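Local coordinates for protein beta-mannosidase (Trichoderma harzianum, PDB 4CVU) that probably hydrolyses the glycosidic bonds of terminal, non-reducing beta-linked mannose in oligosaccharides, as a fungal beta-mannosidase of glycoside hydrolase family 2, at residues P246-W252 with G347-I351; T368-W373 with G564-D569; C483-E489 with I532-S538. All coordinates share one frame; numbering follows the deposited sequence.

In the fold
The three contacts run from an immunoglobulin-like domain into the (beta/alpha)8 barrel expected of this family. Contact 1 lies where the immunoglobulin-like domain passes into the barrel, and its end, I351, touches I532 and S533 of contact 3; their centres are 22 Å apart. Contact 3 joins two parallel barrel strands and lies in the sequence between the two halves of contact 2, with centres 18 Å apart and W373 packing on M485, C537 and S538. Contacts 1 and 2 do not touch, their nearest atoms being about 11 Å apart. Contact 3 ends at E489, whose carboxylate lies close to that of E594, a pairing consistent with the two active-site glutamates of related barrel glycosidases.

Contact 1: residues P246-W252 with G347-I351; sequences PDQTAPW and GFRTI
P246 and W252 mark the two approaches of loop 246-252 to residues 347-351: the CA of P246 is 7.5 Å from the CA of T350, and the CA of W252 is 8.0 Å from the CA of F348. The loop connects neighbouring antiparallel strands of the immunoglobulin-like domain, whereas 347-351 leads out of strand 340-346 toward strand 351-354. Between the approaches the chain makes a type I turn from D247 to A250, reinforced by an Asx turn, D247 OD1 accepting from T249 N; the same oxygen also accepts from T249 OG1.

The aromatic pair is T-shaped. F348 directs its ring edge at one indole face of W252, with 4.9 Å between the centroids of the five-membered ring and the phenyl ring and planes at 75°; CD2 of F348 comes within 3.6 Å of W252 CD2. The CB of F348 sits over the six-membered ring, and W252 CH2 reaches to 3.5 Å from R349 N. I235 and P310 touch both aromatic residues. A serine in place of W252 would probably leave the F348 edge without its facing ring and open a gap beside T350.

CG2 of T350 fits between W252 CH2 and P246 CG, the latter 3.6 Å away. With chi1 at 64°, T350 turns OG1 to Q248, whose NE2 donates in its amide plane over 3.2 Å at 163°.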
# COMPACT_ATOMS: atom_id res chain seq x y z
N PRO A 246 -5.12 51.47 -20.86
CA PRO A 246 -6.34 52.21 -21.16
C PRO A 246 -6.45 53.54 -20.39
O PRO A 246 -5.65 53.83 -19.49
CB PRO A 246 -7.45 51.25 -20.74
CG PRO A 246 -6.85 50.34 -19.73
CD PRO A 246 -5.41 50.21 -20.14
N ASP A 247 -7.43 54.34 -20.79
CA ASP A 247 -7.75 55.62 -20.12
C ASP A 247 -8.64 55.33 -18.92
O ASP A 247 -9.79 54.89 -19.09
CB ASP A 247 -8.45 56.54 -21.12
CG ASP A 247 -8.99 57.82 -20.48
OD1 ASP A 247 -8.66 58.16 -19.34
OD2 ASP A 247 -9.75 58.49 -21.18
N GLN A 248 -8.12 55.59 -17.72
CA GLN A 248 -8.82 55.28 -16.48
C GLN A 248 -9.99 56.24 -16.18
O GLN A 248 -10.81 55.95 -15.31
CB GLN A 248 -7.84 55.28 -15.29
CG GLN A 248 -6.72 54.22 -15.39
CD GLN A 248 -7.22 52.79 -15.44
OE1 GLN A 248 -8.19 52.43 -14.77
NE2 GLN A 248 -6.58 51.99 -16.26
N THR A 249 -10.05 57.36 -16.89
CA THR A 249 -11.11 58.36 -16.70
C THR A 249 -12.30 58.15 -17.65
O THR A 249 -13.29 58.83 -17.54
CB THR A 249 -10.59 59.81 -16.92
OG1 THR A 249 -10.40 60.05 -18.30
CG2 THR A 249 -9.28 60.08 -16.18
N ALA A 250 -12.19 57.20 -18.58
CA ALA A 250 -13.16 56.99 -19.62
C ALA A 250 -14.34 56.13 -19.19
O ALA A 250 -14.24 55.40 -18.21
CB ALA A 250 -12.49 56.38 -20.84
N PRO A 251 -15.46 56.24 -19.91
CA PRO A 251 -16.62 55.39 -19.58
C PRO A 251 -16.40 53.88 -19.85
O PRO A 251 -15.57 53.50 -20.69
CB PRO A 251 -17.75 55.95 -20.47
CG PRO A 251 -17.08 56.77 -21.52
CD PRO A 251 -15.77 57.23 -20.96
N TRP A 252 -17.15 53.05 -19.15
CA TRP A 252 -17.09 51.60 -19.35
C TRP A 252 -17.97 51.22 -20.54
O TRP A 252 -19.05 51.77 -20.70
CB TRP A 252 -17.57 50.85 -18.10
CG TRP A 252 -16.60 50.93 -16.97
CD1 TRP A 252 -16.71 51.69 -15.85
CD2 TRP A 252 -15.39 50.19 -16.85
NE1 TRP A 252 -15.62 51.48 -15.03
CE2 TRP A 252 -14.79 50.57 -15.63
CE3 TRP A 252 -14.73 49.26 -17.66
CZ2 TRP A 252 -13.58 50.04 -15.20
CZ3 TRP A 252 -13.53 48.73 -17.23
CH2 TRP A 252 -12.96 49.12 -16.01
N GLY A 347 -16.72 41.60 -13.43
CA GLY A 347 -16.09 42.69 -12.69
C GLY A 347 -15.72 43.84 -13.60
O GLY A 347 -15.51 43.65 -14.82
N PHE A 348 -15.67 45.04 -13.03
CA PHE A 348 -15.20 46.22 -13.71
C PHE A 348 -13.79 46.48 -13.28
O PHE A 348 -13.55 46.90 -12.16
CB PHE A 348 -16.10 47.43 -13.39
CG PHE A 348 -17.45 47.34 -14.02
CD1 PHE A 348 -18.47 46.64 -13.41
CD2 PHE A 348 -17.70 47.96 -15.25
CE1 PHE A 348 -19.73 46.57 -14.00
CE2 PHE A 348 -18.94 47.89 -15.84
CZ PHE A 348 -19.95 47.19 -15.22
N ARG A 349 -12.86 46.16 -14.18
CA ARG A 349 -11.45 46.49 -13.99
C ARG A 349 -10.68 46.39 -15.28
O ARG A 349 -11.14 45.78 -16.24
CB ARG A 349 -10.78 45.60 -12.91
CG ARG A 349 -11.10 44.12 -12.97
CD ARG A 349 -10.21 43.35 -13.92
NE ARG A 349 -10.78 43.32 -15.26
CZ ARG A 349 -10.59 42.34 -16.14
NH1 ARG A 349 -9.87 41.28 -15.83
NH2 ARG A 349 -11.16 42.44 -17.33
N THR A 350 -9.52 47.03 -15.29
CA THR A 350 -8.60 46.91 -16.40
C THR A 350 -7.41 46.11 -15.91
O THR A 350 -6.94 46.33 -14.78
CB THR A 350 -8.12 48.28 -16.94
OG1 THR A 350 -7.38 48.96 -15.94
CG2 THR A 350 -9.32 49.12 -17.41
N ILE A 351 -6.96 45.17 -16.71
CA ILE A 351 -5.72 44.47 -16.46
C ILE A 351 -4.85 44.47 -17.70
O ILE A 351 -5.25 43.96 -18.73
CB ILE A 351 -5.95 43.04 -15.91
CG1 ILE A 351 -4.60 42.36 -15.53
CG2 ILE A 351 -6.75 42.19 -16.88
CD1 ILE A 351 -3.93 42.94 -14.33

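Contact 2: residues T368-W373 with G564-D569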
# COMPACT_ATOMS: atom_id res chain seq x y z
N THR A 368 16.76 50.70 -16.52
CA THR A 368 17.41 50.11 -17.69
C THR A 368 16.49 49.93 -18.91
O THR A 368 15.37 49.40 -18.78
CB THR A 368 18.01 48.76 -17.35
OG1 THR A 368 18.75 48.86 -16.13
CG2 THR A 368 18.94 48.26 -18.48
N PRO A 369 16.98 50.36 -20.09
CA PRO A 369 16.26 50.26 -21.37
C PRO A 369 16.08 48.82 -21.78
O PRO A 369 16.74 47.93 -21.25
CB PRO A 369 17.20 50.96 -22.38
CG PRO A 369 18.15 51.73 -21.57
CD PRO A 369 18.30 50.99 -20.27
N GLY A 370 15.17 48.62 -22.73
CA GLY A 370 14.77 47.31 -23.17
C GLY A 370 13.27 47.24 -23.33
O GLY A 370 12.64 48.13 -23.92
N ASN A 371 12.70 46.15 -22.81
CA ASN A 371 11.27 45.96 -22.88
C ASN A 371 10.71 45.58 -21.51
O ASN A 371 11.32 44.87 -20.75
CB ASN A 371 10.94 44.84 -23.85
CG ASN A 371 10.86 45.29 -25.27
OD1 ASN A 371 11.87 45.61 -25.88
ND2 ASN A 371 9.64 45.33 -25.81
N ASN A 372 9.52 46.03 -21.26
CA ASN A 372 8.87 45.79 -20.03
C ASN A 372 8.49 44.35 -20.01
O ASN A 372 8.52 43.69 -21.05
CB ASN A 372 7.59 46.59 -19.98
CG ASN A 372 7.83 48.03 -19.68
OD1 ASN A 372 7.96 48.42 -18.54
ND2 ASN A 372 7.85 48.82 -20.71
N TRP A 373 8.15 43.86 -18.84
CA TRP A 373 7.34 42.65 -18.65
C TRP A 373 6.72 42.78 -17.27
O TRP A 373 7.30 42.37 -16.32
CB TRP A 373 8.19 41.37 -18.75
CG TRP A 373 7.41 40.12 -18.80
CD1 TRP A 373 6.65 39.57 -17.82
CD2 TRP A 373 7.27 39.25 -19.94
NE1 TRP A 373 6.08 38.41 -18.26
CE2 TRP A 373 6.43 38.20 -19.57
CE3 TRP A 373 7.77 39.28 -21.22
CZ2 TRP A 373 6.06 37.19 -20.43
CZ3 TRP A 373 7.41 38.29 -22.11
CH2 TRP A 373 6.55 37.23 -21.69
N GLY A 564 23.73 45.55 -22.67
CA GLY A 564 23.38 46.41 -21.55
C GLY A 564 21.87 46.55 -21.34
O GLY A 564 21.44 46.88 -20.24
N HIS A 565 21.05 46.34 -22.37
CA HIS A 565 19.59 46.44 -22.23
C HIS A 565 19.01 45.16 -21.66
O HIS A 565 19.64 44.11 -21.75
CB HIS A 565 18.95 46.74 -23.56
CG HIS A 565 19.28 48.10 -24.09
ND1 HIS A 565 18.47 48.75 -25.00
CD2 HIS A 565 20.31 48.93 -23.85
CE1 HIS A 565 19.01 49.92 -25.30
NE2 HIS A 565 20.12 50.06 -24.60
N ILE A 566 17.82 45.26 -21.08
CA ILE A 566 17.16 44.11 -20.41
C ILE A 566 15.77 43.91 -21.00
O ILE A 566 15.04 44.88 -21.22
CB ILE A 566 17.04 44.36 -18.91
CG1 ILE A 566 18.42 44.34 -18.26
CG2 ILE A 566 16.15 43.28 -18.25
CD1 ILE A 566 18.43 44.87 -16.85
N TYR A 567 15.40 42.65 -21.23
CA TYR A 567 14.16 42.32 -21.87
C TYR A 567 13.58 41.09 -21.20
O TYR A 567 14.30 40.19 -20.79
CB TYR A 567 14.36 41.96 -23.34
CG TYR A 567 15.23 42.92 -24.12
CD1 TYR A 567 16.61 42.77 -24.14
CD2 TYR A 567 14.67 44.00 -24.79
CE1 TYR A 567 17.42 43.67 -24.85
CE2 TYR A 567 15.47 44.90 -25.51
CZ TYR A 567 16.84 44.72 -25.53
OH TYR A 567 17.66 45.62 -26.22
N GLY A 568 12.27 41.04 -21.12
CA GLY A 568 11.60 39.77 -20.86
C GLY A 568 11.57 39.30 -19.44
O GLY A 568 12.21 39.84 -18.56
N ASP A 569 10.80 38.24 -19.24
CA ASP A 569 10.81 37.52 -18.00
C ASP A 569 11.95 36.49 -17.97
O ASP A 569 12.58 36.23 -18.99
CB ASP A 569 9.44 36.84 -17.74
CG ASP A 569 8.99 35.91 -18.85
OD1 ASP A 569 9.62 35.90 -19.94
OD2 ASP A 569 7.97 35.15 -18.61
O HOH W 1 9.83 42.06 -22.55
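P369 and I566 carry the first of two backbone hydrogen bonds that bridge these loops: I566 N donates to P369 O at 2.9 Å and a nearly straight 170°, and N371 N donates to I566 O at 3.1 Å. Both donors lie in the plane of the carbonyl they meet. G370, opposite I566, also brings its CA to 3.1 Å from I566 O as a C-H...O contact; a CB there would collide with this oxygen, and the backbone angles themselves call for glycine. Farther along, a water takes over, donating to N372 O and accepting weakly from G568 N. R590 adds hydrogen bonds to T368 O and I566 O.

Two ring faces are covered: P369 CB stands above the centre of the H565 imidazole, 3.6 Å from its centroid. At the other end D569 lies on the W373 indole: its CB is 3.7 Å from the centroid of the five-membered ring, and its carboxylate is stacked on the ring at only 15° between planes, with CG 3.5 Å from CE2. The D569 chi1 of 57°, which sets CG between backbone N and carbonyl carbon, brings the carboxylate over the indole. D569 N is buried here without a polar partner in the model.

An edge contact is made by N371, whose OD1 lies near the Y567 ring plane, 3.4 Å from CD2. That amide is fixed by R557 at OD1 and by the carbonyls of S355 and W543 at ND2. On the more open side, T368 CG2 packs on I566 CD1.

A single beta bridge, G370 with I566, thus joins two loops; W373 leads into strand 374-377, antiparallel to 380-389 and ahead of the parallel strands, and W373 and D569 both touch W444 of parallel strand 442-446.

Contact 3: residues C483-E489 with I532-S538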
# COMPACT_ATOMS: atom_id res chain seq x y z
N CYS A 483 -4.48 37.72 -18.61
CA CYS A 483 -3.77 37.76 -19.89
C CYS A 483 -3.94 36.41 -20.57
O CYS A 483 -4.39 35.44 -19.93
CB CYS A 483 -2.27 38.05 -19.72
SG CYS A 483 -1.34 36.77 -18.80
N TRP A 484 -3.64 36.37 -21.86
CA TRP A 484 -3.52 35.14 -22.61
C TRP A 484 -2.14 35.10 -23.21
O TRP A 484 -1.69 36.06 -23.82
CB TRP A 484 -4.54 35.05 -23.75
CG TRP A 484 -5.88 34.67 -23.31
CD1 TRP A 484 -6.97 35.47 -23.30
CD2 TRP A 484 -6.30 33.39 -22.82
NE1 TRP A 484 -8.06 34.76 -22.85
CE2 TRP A 484 -7.68 33.49 -22.53
CE3 TRP A 484 -5.64 32.17 -22.56
CZ2 TRP A 484 -8.42 32.42 -22.02
CZ3 TRP A 484 -6.38 31.10 -22.08
CH2 TRP A 484 -7.75 31.24 -21.79
N MET A 485 -1.47 33.97 -23.05
CA MET A 485 -0.22 33.74 -23.73
C MET A 485 -0.40 32.49 -24.58
O MET A 485 -1.19 31.57 -24.22
CB MET A 485 0.96 33.69 -22.75
CG MET A 485 1.06 34.94 -21.85
SD MET A 485 2.75 35.48 -21.49
CE MET A 485 2.41 36.86 -20.41
N GLY A 486 0.24 32.52 -25.74
CA GLY A 486 0.00 31.53 -26.81
C GLY A 486 0.47 30.12 -26.48
O GLY A 486 -0.05 29.12 -27.01
N GLY A 487 1.44 30.02 -25.57
CA GLY A 487 1.97 28.71 -25.20
C GLY A 487 3.29 28.76 -24.46
O GLY A 487 3.95 29.81 -24.36
N ASN A 488 3.68 27.60 -23.97
CA ASN A 488 4.82 27.51 -23.08
C ASN A 488 6.11 27.22 -23.81
O ASN A 488 6.21 26.30 -24.56
CB ASN A 488 4.48 26.47 -22.00
CG ASN A 488 5.67 26.07 -21.17
OD1 ASN A 488 6.23 26.87 -20.45
ND2 ASN A 488 6.10 24.82 -21.30
N GLU A 489 7.12 28.04 -23.52
CA GLU A 489 8.53 27.84 -23.96
C GLU A 489 8.87 27.78 -25.47
O GLU A 489 9.57 26.87 -25.90
CB GLU A 489 9.13 26.63 -23.25
CG GLU A 489 9.98 27.03 -22.04
CD GLU A 489 9.81 26.09 -20.86
OE1 GLU A 489 9.39 24.92 -21.07
OE2 GLU A 489 10.14 26.54 -19.70
N ILE A 532 -8.19 41.99 -22.74
CA ILE A 532 -7.15 41.04 -22.32
C ILE A 532 -5.93 41.08 -23.23
O ILE A 532 -6.06 40.80 -24.42
CB ILE A 532 -7.68 39.62 -22.29
CG1 ILE A 532 -8.88 39.52 -21.32
CG2 ILE A 532 -6.56 38.66 -21.87
CD1 ILE A 532 -8.62 39.99 -19.91
N SER A 533 -4.77 41.40 -22.66
CA SER A 533 -3.51 41.49 -23.42
C SER A 533 -2.94 40.10 -23.77
O SER A 533 -3.36 39.08 -23.23
CB SER A 533 -2.45 42.24 -22.62
OG SER A 533 -2.89 43.51 -22.24
N TYR A 534 -1.95 40.09 -24.66
CA TYR A 534 -1.52 38.87 -25.28
C TYR A 534 -0.04 38.85 -25.45
O TYR A 534 0.62 39.88 -25.61
CB TYR A 534 -2.16 38.68 -26.67
CG TYR A 534 -1.81 37.37 -27.37
CD1 TYR A 534 -2.37 36.17 -26.96
CD2 TYR A 534 -0.93 37.35 -28.46
CE1 TYR A 534 -2.06 34.98 -27.58
CE2 TYR A 534 -0.62 36.16 -29.11
CZ TYR A 534 -1.18 34.97 -28.66
OH TYR A 534 -0.88 33.78 -29.27
N SER A 535 0.49 37.63 -25.41
CA SER A 535 1.84 37.39 -25.80
C SER A 535 1.85 36.06 -26.54
O SER A 535 1.14 35.12 -26.13
CB SER A 535 2.75 37.34 -24.56
OG SER A 535 4.06 36.96 -24.91
N PRO A 536 2.63 35.97 -27.62
CA PRO A 536 2.63 34.75 -28.40
C PRO A 536 3.27 33.54 -27.66
O PRO A 536 3.04 32.41 -28.06
CB PRO A 536 3.42 35.11 -29.65
CG PRO A 536 4.24 36.29 -29.27
CD PRO A 536 3.52 37.00 -28.18
N CYS A 537 4.05 33.79 -26.60
CA CYS A 537 4.52 32.69 -25.73
C CYS A 537 4.89 33.18 -24.35
O CYS A 537 5.02 34.39 -24.11
CB CYS A 537 5.68 31.93 -26.34
SG CYS A 537 7.09 33.00 -26.69
N SER A 538 5.05 32.22 -23.45
CA SER A 538 5.21 32.46 -22.02
C SER A 538 6.44 33.24 -21.64
O SER A 538 6.47 33.83 -20.57
CB SER A 538 5.29 31.13 -21.28
OG SER A 538 6.45 30.43 -21.70
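W484 and M485 pair in parallel with Y534 and S535, and the contact is tight along this bridge. W484 N donates to S533 O at 3.0 Å, W484 O accepts from S535 N at 3.1 Å, and G486 N donates to S535 O at 2.8 Å. Around these bonds the side chains close in from two faces. On one, I532 CG2 meets W484 CD1 at 3.5 Å, and Y534, its CG anti to the backbone N (chi1 -177°), runs alongside the neighbouring backbone until OH is 3.4 Å from G486 CA. That hydroxyl is hydrogen-bonded to F517 O. A CB on G486 would clash with both Y534 OH and P536 O, which is consistent with a glycine here. On the other face M485, bent at its second torsion, lays SD against S535 CB at 3.6 Å.

The strands end at M485 and S535, but two further bonds still bind the segments. S538 N donates to G487 O at 2.8 Å, and S538 OG, placed between its backbone N and carbonyl carbon by chi1 of 63°, accepts from E489 N at 3.1 Å and 176°. The looser side is at E489, which is partly exposed and has its CB turned away from 532-538. The N488 amide is held by R420 and S450; N488 followed by E489, just past the end of strand 481-485, is consistent with the Asn-Glu pair of related glycosidases.

Strands 481-485 and 534-535 are the two beta elements of a beta-alpha-beta crossover whose connection holds helices 490-501 and 506-528. E489 is the N-cap residue of helix 490-501; helix 506-528 covers Y534 through L521 and L525, while W444 of strand 442-446 and F353 of strand 351-354 pack against M485.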